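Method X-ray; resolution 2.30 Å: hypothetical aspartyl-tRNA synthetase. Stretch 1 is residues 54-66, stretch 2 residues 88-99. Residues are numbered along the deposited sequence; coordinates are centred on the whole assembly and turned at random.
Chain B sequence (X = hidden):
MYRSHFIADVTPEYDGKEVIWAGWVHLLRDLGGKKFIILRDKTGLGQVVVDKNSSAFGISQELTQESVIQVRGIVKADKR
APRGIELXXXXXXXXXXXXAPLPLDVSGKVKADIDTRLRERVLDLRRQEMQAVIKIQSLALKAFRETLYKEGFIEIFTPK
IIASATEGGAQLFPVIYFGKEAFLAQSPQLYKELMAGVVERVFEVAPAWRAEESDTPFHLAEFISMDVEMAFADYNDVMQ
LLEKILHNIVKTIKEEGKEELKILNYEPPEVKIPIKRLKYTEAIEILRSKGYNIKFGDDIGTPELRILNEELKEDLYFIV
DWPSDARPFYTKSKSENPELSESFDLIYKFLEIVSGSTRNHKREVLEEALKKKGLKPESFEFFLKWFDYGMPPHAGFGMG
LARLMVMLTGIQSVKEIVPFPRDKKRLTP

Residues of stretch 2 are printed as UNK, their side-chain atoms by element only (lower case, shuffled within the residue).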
# COMPACT_ATOMS: atom_id res chain seq x y z
N SER B 54 -5.87 44.36 -21.94
CA SER B 54 -6.60 43.09 -21.88
C SER B 54 -7.86 43.18 -20.99
O SER B 54 -7.89 43.97 -20.04
CB SER B 54 -5.67 41.97 -21.38
OG SER B 54 -6.29 40.70 -21.46
N SER B 55 -8.90 42.40 -21.30
CA SER B 55 -10.09 42.36 -20.43
C SER B 55 -9.83 41.61 -19.11
O SER B 55 -10.59 41.75 -18.15
CB SER B 55 -11.35 41.81 -21.14
OG SER B 55 -11.08 41.25 -22.43
N ALA B 56 -8.74 40.84 -19.05
CA ALA B 56 -8.33 40.13 -17.83
C ALA B 56 -7.59 41.01 -16.80
O ALA B 56 -7.33 40.57 -15.67
CB ALA B 56 -7.47 38.90 -18.19
N PHE B 57 -7.27 42.24 -17.19
CA PHE B 57 -6.49 43.12 -16.32
C PHE B 57 -7.23 43.41 -15.02
O PHE B 57 -6.63 43.40 -13.95
CB PHE B 57 -6.09 44.41 -17.05
CG PHE B 57 -5.14 45.29 -16.27
CD1 PHE B 57 -3.89 44.81 -15.85
CD2 PHE B 57 -5.50 46.59 -15.95
CE1 PHE B 57 -3.01 45.62 -15.12
CE2 PHE B 57 -4.63 47.41 -15.23
CZ PHE B 57 -3.38 46.92 -14.82
N GLY B 58 -8.53 43.65 -15.13
CA GLY B 58 -9.37 44.04 -14.00
C GLY B 58 -9.37 42.99 -12.91
O GLY B 58 -9.12 43.31 -11.74
N ILE B 59 -9.65 41.74 -13.27
CA ILE B 59 -9.69 40.68 -12.28
C ILE B 59 -8.28 40.38 -11.75
O ILE B 59 -8.10 40.20 -10.56
CB ILE B 59 -10.51 39.43 -12.77
CG1 ILE B 59 -10.93 38.55 -11.58
CG2 ILE B 59 -9.77 38.64 -13.89
CD1 ILE B 59 -11.97 37.50 -11.92
N SER B 60 -7.27 40.43 -12.62
CA SER B 60 -5.89 40.14 -12.21
C SER B 60 -5.43 41.02 -11.05
O SER B 60 -4.50 40.66 -10.33
CB SER B 60 -4.91 40.25 -13.41
OG SER B 60 -4.66 41.61 -13.79
N GLN B 61 -6.10 42.15 -10.87
CA GLN B 61 -5.73 43.13 -9.85
C GLN B 61 -6.24 42.73 -8.48
O GLN B 61 -5.76 43.25 -7.47
CB GLN B 61 -6.26 44.52 -10.21
CG GLN B 61 -5.53 45.19 -11.39
CD GLN B 61 -4.28 45.92 -10.94
OE1 GLN B 61 -3.53 45.42 -10.09
NE2 GLN B 61 -4.05 47.12 -11.49
N GLU B 62 -7.20 41.82 -8.42
CA GLU B 62 -7.76 41.43 -7.14
C GLU B 62 -7.21 40.07 -6.64
O GLU B 62 -7.48 39.66 -5.51
CB GLU B 62 -9.29 41.47 -7.18
CG GLU B 62 -9.94 40.36 -7.99
CD GLU B 62 -11.46 40.50 -8.01
OE1 GLU B 62 -11.97 41.39 -8.77
OE2 GLU B 62 -12.15 39.73 -7.26
N LEU B 63 -6.40 39.45 -7.51
CA LEU B 63 -5.76 38.16 -7.26
C LEU B 63 -4.73 38.20 -6.14
O LEU B 63 -4.03 39.19 -5.92
CB LEU B 63 -5.08 37.68 -8.55
CG LEU B 63 -5.94 37.28 -9.74
CD1 LEU B 63 -5.05 36.73 -10.86
CD2 LEU B 63 -7.02 36.27 -9.36
N THR B 64 -4.60 37.08 -5.43
CA THR B 64 -3.74 37.00 -4.26
C THR B 64 -3.05 35.69 -4.36
O THR B 64 -3.56 34.79 -5.01
CB THR B 64 -4.60 37.00 -2.99
OG1 THR B 64 -5.49 35.87 -3.02
CG2 THR B 64 -5.52 38.22 -3.02
N GLN B 65 -1.91 35.57 -3.68
CA GLN B 65 -1.14 34.34 -3.75
C GLN B 65 -1.94 33.18 -3.17
O GLN B 65 -2.69 33.34 -2.18
CB GLN B 65 0.20 34.50 -3.04
CG GLN B 65 1.07 35.59 -3.63
CD GLN B 65 2.41 35.68 -2.90
OE1 GLN B 65 3.31 34.86 -3.13
NE2 GLN B 65 2.54 36.64 -2.01
N GLU B 66 -1.81 32.04 -3.84
CA GLU B 66 -2.49 30.76 -3.55
C GLU B 66 -3.96 30.65 -3.97
O GLU B 66 -4.56 29.59 -3.81
CB GLU B 66 -2.25 30.24 -2.12
CG GLU B 66 -0.82 29.78 -1.80
CD GLU B 66 -0.13 28.94 -2.88
OE1 GLU B 66 0.84 29.47 -3.47
OE2 GLU B 66 -0.53 27.78 -3.15
N UNK B 88 -0.04 34.94 -22.69
CA UNK B 88 -0.52 36.31 -22.68
C UNK B 88 -2.00 36.27 -22.36
O UNK B 88 -2.80 35.83 -23.18
n UNK B 88 3.38 37.77 -24.04
c UNK B 88 2.90 38.65 -24.90
c UNK B 88 2.34 37.00 -23.56
c UNK B 88 1.20 37.45 -24.15
n UNK B 88 1.59 38.48 -24.98
c UNK B 88 -0.23 37.01 -24.02
N UNK B 89 -2.37 36.68 -21.16
CA UNK B 89 -3.72 36.38 -20.69
C UNK B 89 -4.81 37.16 -21.44
O UNK B 89 -4.63 38.36 -21.75
c UNK B 89 -3.82 36.62 -19.21
N UNK B 90 -5.92 36.48 -21.73
CA UNK B 90 -7.09 37.13 -22.32
C UNK B 90 -8.28 37.06 -21.37
O UNK B 90 -9.13 37.97 -21.32
o UNK B 90 -7.24 38.51 -25.82
c UNK B 90 -7.46 36.50 -23.67
o UNK B 90 -5.05 38.35 -25.62
c UNK B 90 -6.35 36.54 -24.73
c UNK B 90 -6.21 37.90 -25.43
N UNK B 91 -8.34 35.97 -20.62
CA UNK B 91 -9.43 35.73 -19.67
C UNK B 91 -8.92 34.93 -18.49
O UNK B 91 -8.18 33.95 -18.67
c UNK B 91 -13.03 34.32 -20.24
c UNK B 91 -10.58 34.98 -20.34
o UNK B 91 -12.79 33.63 -21.26
o UNK B 91 -14.17 34.42 -19.74
c UNK B 91 -11.89 35.08 -19.57
N UNK B 92 -9.31 35.37 -17.29
CA UNK B 92 -8.97 34.72 -16.04
C UNK B 92 -10.24 34.52 -15.21
O UNK B 92 -11.03 35.45 -14.98
c UNK B 92 -5.64 36.69 -15.81
c UNK B 92 -7.82 35.12 -13.74
c UNK B 92 -6.50 35.42 -15.93
c UNK B 92 -7.88 35.53 -15.25
N UNK B 93 -10.44 33.29 -14.76
CA UNK B 93 -11.54 32.98 -13.88
C UNK B 93 -11.02 32.62 -12.49
O UNK B 93 -10.04 31.88 -12.35
o UNK B 93 -12.58 32.09 -15.85
c UNK B 93 -12.35 31.83 -14.46
c UNK B 93 -13.76 31.80 -13.84
N UNK B 94 -11.66 33.19 -11.48
CA UNK B 94 -11.35 32.93 -10.08
C UNK B 94 -12.13 31.70 -9.63
O UNK B 94 -13.37 31.73 -9.56
c UNK B 94 -11.84 35.49 -7.19
c UNK B 94 -11.75 34.14 -9.24
c UNK B 94 -10.91 34.69 -8.09
c UNK B 94 -10.20 33.61 -7.31
N UNK B 95 -11.43 30.61 -9.35
CA UNK B 95 -12.11 29.37 -8.99
C UNK B 95 -12.30 29.35 -7.49
O UNK B 95 -13.35 28.96 -6.99
c UNK B 95 -12.30 28.16 -11.79
c UNK B 95 -11.31 28.16 -9.45
c UNK B 95 -10.27 26.82 -11.25
c UNK B 95 -11.02 28.08 -10.95
N UNK B 96 -11.26 29.80 -6.79
CA UNK B 96 -11.22 29.76 -5.35
C UNK B 96 -10.21 30.84 -4.86
O UNK B 96 -9.00 30.76 -5.13
c UNK B 96 -10.83 28.35 -4.90
o UNK B 96 -10.83 28.23 -3.49
N UNK B 97 -10.74 31.84 -4.16
CA UNK B 97 -9.96 32.99 -3.71
C UNK B 97 -9.34 32.63 -2.36
O UNK B 97 -9.95 31.96 -1.57
c UNK B 97 -12.29 37.10 -3.48
n UNK B 97 -12.88 38.37 -2.92
c UNK B 97 -10.19 35.59 -3.58
c UNK B 97 -11.01 36.64 -2.75
c UNK B 97 -10.87 34.21 -3.60
N UNK B 98 -8.10 33.04 -2.13
CA UNK B 98 -7.44 32.78 -0.85
C UNK B 98 -7.39 34.03 0.02
O UNK B 98 -7.11 35.12 -0.47
c UNK B 98 -6.03 32.26 -1.09
N UNK B 99 -7.67 33.88 1.30
CA UNK B 99 -7.41 34.93 2.28
C UNK B 99 -5.96 35.45 2.18
O UNK B 99 -5.03 34.73 1.78
n UNK B 99 -12.09 34.20 4.92
c UNK B 99 -7.70 34.44 3.71
c UNK B 99 -9.59 34.55 5.36
c UNK B 99 -9.15 34.08 3.96
c UNK B 99 -10.91 33.89 5.81
O HOH W 1 -3.48 35.30 -0.14

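Position 88 carries one carbon followed by a five-membered ring of three carbons and two nitrogens, the signature of an imidazole; it makes no contact with stretch 1. It is His88. Position 89 has a single side-chain carbon, hence Ala89. Its carbonyl does more than its methyl: Ser54 OG donates a hydrogen bond to Ala89 O at 2.9 Å, while Ala89 CB lies 4.4 Å from Ala56 CB.

At position 90 three carbons run in a row and the third bears two oxygens, a glutamate's carboxylate: Glu90. Its CA-to-CB bond points away, so stretch 1 meets the backbone, with Ala56 CB 3.7 Å from Glu90 O. Position 91 repeats the pattern of three carbons and two oxygens, but fully extended, and is Glu91; it too points away, leaving its N 3.9 Å from Ala56 CB.

Four carbons at position 92 fork at the first, one arm being two carbons long. This beta-branched pattern identifies Ile92, which points toward stretch 1. Its CD1 lies 3.7 Å from Ala56 CB, its CB 3.9 Å from Ile59 CG2, and its CG2 4.3 Å from Leu63 CD1. Position 93 has one carbon bearing an oxygen and a carbon, so it is Thr93, pointing away as the strand alternates.

Position 94 has four carbons forked at the second, Leu94, and points back toward stretch 1: CB is 4.3 Å from Ile59 CD1 and CG 4.4 Å from Leu63 CD2. The same fork at position 95 gives Leu95, beyond reach of stretch 1 where the chain turns a corner. One carbon and one oxygen make position 96 Ser96, without contact here.

Position 97 has four carbons in a row ending in nitrogen and is Lys97; its NZ comes no nearer than 4.6 Å, to Glu62 OE2. Position 98 has one carbon and is Ala98; this CB packs 3.7 Å from Gln65 O and 3.9 Å from Glu66 C. Position 99, again four carbons and a terminal nitrogen, is Lys99, pointing away; a water donates to both Lys99 O (2.5 Å) and Gln65 O (2.9 Å).

The contact buries 636 Å² in total. At its centre, alternation along the strand presents Ile92 and Leu94 to Ala56, Ile59 and Leu63, while Thr93 faces away. Ser54 OG fastens one end, donating to Ala89 O and accepting a weak capping bond from Ala56 N (3.4 Å, 164°). At the other end, Ala98 packs against backbone and the water joins two carbonyls.

Stretch 2, residues 88-99: HAEEITLLSKAK
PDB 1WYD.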